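Local coordinates for protein Vng1086c (Halobacterium sp., PDB 2GF4) that is of unknown function but binds calcium and belongs to the uncharacterised, largely helical UPF0058 family, at the interface of chains A and B and the interface of chains A and C. Residues are numbered along the deposited sequence; one frame, centred on the assembly and turned at random. Chains: chain A/B/C, Protein Vng1086c.

Contact 1: the interface of chains A and B. Residues chain A 1, 6, 9, 55; chain B 20, 23, 62, 66.
A:Met1 lays its selenium beside the ring of B:Phe23 in a two-fold packing of two UPF0058 chains, with the equivalent contact repeated where the chains swap roles. This pairing may be the biological dimer, though the crystal by itself does not prove it. Both methionines here are selenomethionines. The A:Met1 side chain runs past the phenylalanine at a slant: SE sits above the rim of the ring, 3.6 Å from CD2. CB of A:Leu9 instead comes to the ring edge, nearly level with the ring, 3.9 Å from CE2. An alanine here in place of B:Phe23 would probably leave a gap beside SE of A:Met1 and CB of A:Leu9 and let the methionine end shift more freely.

B:Met66, on helix 48-71, is the central piece from the other chain. Its chain is bent twice, at chi2 (-59°) and chi3 (107°), which carries CE away from A:Val55 and into the angle between two chain A side chains. There CE meets CD2 of A:Leu9 tip to tip at 3.7 Å, while the A:Met1 side chain comes across at about a right angle, its CE also 3.7 Å from CE of B:Met66. One bond back, SE of B:Met66 lies 3.8 Å from CG1 of A:Val55. That same valine methyl, held anti to its own nitrogen (chi1 168°), also reaches CD2 of B:Leu62 at 4.0 Å, one helical turn before B:Met66.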
loop_
_atom_site.group_PDB
_atom_site.type_symbol
_atom_site.label_atom_id
_atom_site.label_comp_id
_atom_site.label_asym_id
_atom_site.label_seq_id
_atom_site.Cartn_x
_atom_site.Cartn_y
_atom_site.Cartn_z
HETATM N N MSE A 1 -9.916 17.497 -8.564
HETATM C CA MSE A 1 -10.646 17.461 -7.265
HETATM C C MSE A 1 -10.521 18.804 -6.548
HETATM O O MSE A 1 -9.422 19.254 -6.242
HETATM C CB MSE A 1 -10.090 16.329 -6.393
HETATM C CG MSE A 1 -10.674 16.254 -4.993
HETATM SE SE MSE A 1 -10.285 14.562 -4.130
HETATM C CE MSE A 1 -8.359 14.605 -4.263
ATOM N N LEU A 6 -12.143 17.698 -1.318
ATOM C CA LEU A 6 -11.126 16.987 -0.553
ATOM C C LEU A 6 -11.357 17.111 0.955
ATOM O O LEU A 6 -11.110 16.145 1.686
ATOM C CB LEU A 6 -9.775 17.543 -0.953
ATOM C CG LEU A 6 -8.486 16.958 -0.369
ATOM C CD1 LEU A 6 -8.309 15.503 -0.704
ATOM C CD2 LEU A 6 -7.367 17.747 -0.943
ATOM N N LEU A 9 -13.988 14.733 1.805
ATOM C CA LEU A 9 -13.501 13.354 1.749
ATOM C C LEU A 9 -12.748 13.079 3.047
ATOM O O LEU A 9 -12.959 12.032 3.665
ATOM C CB LEU A 9 -12.583 13.196 0.541
ATOM C CG LEU A 9 -12.027 11.790 0.288
ATOM C CD1 LEU A 9 -13.145 10.851 0.037
ATOM C CD2 LEU A 9 -11.126 11.806 -0.888
ATOM N N VAL A 55 -5.649 11.948 3.643
ATOM C CA VAL A 55 -6.574 10.918 3.182
ATOM C C VAL A 55 -5.783 9.668 2.796
ATOM O O VAL A 55 -6.245 8.553 3.039
ATOM C CB VAL A 55 -7.409 11.456 2.046
ATOM C CG1 VAL A 55 -8.148 10.344 1.383
ATOM C CG2 VAL A 55 -8.408 12.432 2.630
ATOM N N PHE B 20 -16.207 9.959 -3.800
ATOM C CA PHE B 20 -15.029 10.233 -4.629
ATOM C C PHE B 20 -15.371 10.287 -6.126
ATOM O O PHE B 20 -14.953 11.231 -6.798
ATOM C CB PHE B 20 -13.971 9.145 -4.380
ATOM C CG PHE B 20 -12.754 9.240 -5.260
ATOM C CD1 PHE B 20 -11.636 9.972 -4.880
ATOM C CD2 PHE B 20 -12.714 8.558 -6.466
ATOM C CE1 PHE B 20 -10.508 9.993 -5.692
ATOM C CE2 PHE B 20 -11.587 8.588 -7.264
ATOM C CZ PHE B 20 -10.492 9.303 -6.880
ATOM N N PHE B 23 -16.501 13.452 -7.521
ATOM C CA PHE B 23 -15.708 14.676 -7.581
ATOM C C PHE B 23 -15.311 15.139 -8.972
ATOM O O PHE B 23 -15.510 14.462 -9.982
ATOM C CB PHE B 23 -14.453 14.542 -6.721
ATOM C CG PHE B 23 -14.727 14.423 -5.250
ATOM C CD1 PHE B 23 -15.889 14.936 -4.688
ATOM C CD2 PHE B 23 -13.809 13.828 -4.421
ATOM C CE1 PHE B 23 -16.113 14.817 -3.327
ATOM C CE2 PHE B 23 -14.040 13.717 -3.078
ATOM C CZ PHE B 23 -15.182 14.215 -2.530
ATOM N N LEU B 62 -8.319 4.075 -2.504
ATOM C CA LEU B 62 -8.473 5.483 -2.216
ATOM C C LEU B 62 -7.067 6.054 -2.038
ATOM O O LEU B 62 -6.780 7.124 -2.566
ATOM C CB LEU B 62 -9.269 5.634 -0.942
ATOM C CG LEU B 62 -9.719 7.048 -0.650
ATOM C CD1 LEU B 62 -10.741 7.473 -1.675
ATOM C CD2 LEU B 62 -10.310 7.074 0.723
HETATM N N MSE B 66 -5.041 9.140 -4.198
HETATM C CA MSE B 66 -4.455 10.359 -3.634
HETATM C C MSE B 66 -3.026 10.469 -4.108
HETATM O O MSE B 66 -2.542 11.565 -4.364
HETATM C CB MSE B 66 -4.379 10.259 -2.143
HETATM C CG MSE B 66 -5.741 10.146 -1.526
HETATM SE SE MSE B 66 -7.007 11.740 -1.937
HETATM C CE MSE B 66 -8.383 11.016 -3.277
#

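Contact 2: the interface of chains A and C. Residues chain A 78-79, 82; chain C 3, 46-49.
The N-terminal end of helix 48-73 in chain C, with C:Ser47 at the cap position just before it, is met here by helix 74-87 of chain A. Both chains are UPF0058 copies, and their pairing may or may not persist in solution.

A:Glu82 does most of the work. Its side chain runs out extended, with CG anti to the backbone nitrogen (chi1 171°), and brings the carboxylate to the first amide of the chain C helix. The backbone N of C:Lys48 donates to OE2 at 2.9 Å, fairly straight at 161° on the hydrogen. OE2 takes the bond on its syn side, with the donor 28° out of the carboxylate plane. The other oxygen, OE1, lies 3.3 Å from the same N, a weak bond at best, so the carboxylate faces the amide with both oxygens but leans on OE2. An acidic group at this end of a helix is likely to be favoured by the helix dipole.

Beyond the OE1 end of the carboxylate, about square to the amide contact, C:Lys3 from helix 3-21 adds a charge partner: its NZ makes a long salt bridge of 3.5 Å to OE1, weak as a hydrogen bond. The lysine chain is stretched out and slants past the glutamate. Its ammonium is tied more firmly within its own chain, donating to the main-chain O of C:Lys46 at 2.7 Å from above the carbonyl plane. That bond probably positions the charge beside A:Glu82.

One turn earlier on helix 74-87 of chain A, aliphatic carbons finish the contact. CG of A:Lys79 rests 3.6 Å from CB of C:Ser47, while CB of A:Ser78 approaches CB of C:Ser49 at 4.1 Å.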
loop_
_atom_site.group_PDB
_atom_site.type_symbol
_atom_site.label_atom_id
_atom_site.label_comp_id
_atom_site.label_asym_id
_atom_site.label_seq_id
_atom_site.Cartn_x
_atom_site.Cartn_y
_atom_site.Cartn_z
ATOM N N SER A 78 -3.753 -21.277 8.052
ATOM C CA SER A 78 -2.796 -21.652 7.003
ATOM C C SER A 78 -1.474 -22.127 7.579
ATOM O O SER A 78 -0.910 -23.114 7.106
ATOM C CB SER A 78 -2.533 -20.452 6.121
ATOM O OG SER A 78 -2.928 -20.750 4.799
ATOM N N LYS A 79 -0.947 -21.393 8.555
ATOM C CA LYS A 79 0.305 -21.779 9.187
ATOM C C LYS A 79 0.103 -23.150 9.832
ATOM O O LYS A 79 0.947 -24.035 9.699
ATOM C CB LYS A 79 0.672 -20.779 10.271
ATOM C CG LYS A 79 1.875 -21.202 11.059
ATOM C CD LYS A 79 2.034 -20.377 12.291
ATOM C CE LYS A 79 3.277 -20.841 12.987
ATOM N NZ LYS A 79 3.001 -21.888 13.992
ATOM N N GLU A 82 -0.004 -26.000 7.325
ATOM C CA GLU A 82 1.317 -26.268 6.801
ATOM C C GLU A 82 2.131 -27.044 7.813
ATOM O O GLU A 82 2.874 -27.941 7.430
ATOM C CB GLU A 82 1.955 -24.943 6.456
ATOM C CG GLU A 82 3.388 -25.023 6.113
ATOM C CD GLU A 82 3.860 -23.795 5.379
ATOM O OE1 GLU A 82 5.080 -23.692 5.173
ATOM O OE2 GLU A 82 3.046 -22.932 4.987
ATOM N N LYS C 3 7.440 -22.308 -1.767
ATOM C CA LYS C 3 8.088 -21.768 -0.574
ATOM C C LYS C 3 9.510 -21.288 -0.841
ATOM O O LYS C 3 9.895 -20.210 -0.383
ATOM C CB LYS C 3 8.096 -22.793 0.566
ATOM C CG LYS C 3 8.604 -22.196 1.878
ATOM C CD LYS C 3 8.346 -23.098 3.078
ATOM C CE LYS C 3 8.792 -22.409 4.361
ATOM N NZ LYS C 3 8.474 -23.199 5.579
ATOM N N LYS C 46 9.500 -21.209 9.225
ATOM C CA LYS C 46 8.215 -20.567 9.469
ATOM C C LYS C 46 7.309 -20.753 8.236
ATOM O O LYS C 46 7.779 -21.087 7.132
ATOM C CB LYS C 46 8.433 -19.107 9.774
ATOM C CG LYS C 46 8.764 -18.937 11.227
ATOM C CD LYS C 46 9.307 -17.577 11.496
ATOM C CE LYS C 46 9.574 -17.523 12.962
ATOM N NZ LYS C 46 9.767 -16.166 13.465
ATOM N N SER C 47 6.026 -20.551 8.423
ATOM C CA SER C 47 5.036 -20.734 7.363
ATOM C C SER C 47 5.117 -19.887 6.080
ATOM O O SER C 47 5.717 -18.792 6.061
ATOM C CB SER C 47 3.625 -20.563 7.981
ATOM O OG SER C 47 3.176 -19.184 8.125
ATOM N N LYS C 48 4.603 -20.429 4.984
ATOM C CA LYS C 48 4.517 -19.653 3.739
ATOM C C LYS C 48 3.694 -18.389 4.080
ATOM O O LYS C 48 3.999 -17.295 3.614
ATOM C CB LYS C 48 3.766 -20.439 2.677
ATOM C CG LYS C 48 4.702 -21.209 1.778
ATOM C CD LYS C 48 3.925 -21.998 0.720
ATOM C CE LYS C 48 3.709 -21.180 -0.556
ATOM N NZ LYS C 48 2.770 -21.781 -1.554
ATOM N N SER C 49 2.650 -18.532 4.900
ATOM C CA SER C 49 1.820 -17.394 5.269
ATOM C C SER C 49 2.576 -16.315 6.042
ATOM O O SER C 49 2.293 -15.118 5.879
ATOM C CB SER C 49 0.667 -17.922 6.099
ATOM O OG SER C 49 -0.006 -16.871 6.762
#

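Contact 1 and contact 2 lie about 37 Å apart, measured between the centres of their C-alpha atoms, and chain A takes part in both. It meets chain B through its N-terminus, helix 3-21 and helix 48-71, but reaches chain C with the later helix 74-87, so one subunit can touch both neighbours at once. Chain C answers with the start of helix 3-21 and of helix 48-73, elements whose counterparts serve contact 1. The apolar two-fold packing of contact 1 may belong to the core of a dimer, and contact 2, more polar and not an exact two-fold, may join dimers in the deposited four-chain assembly.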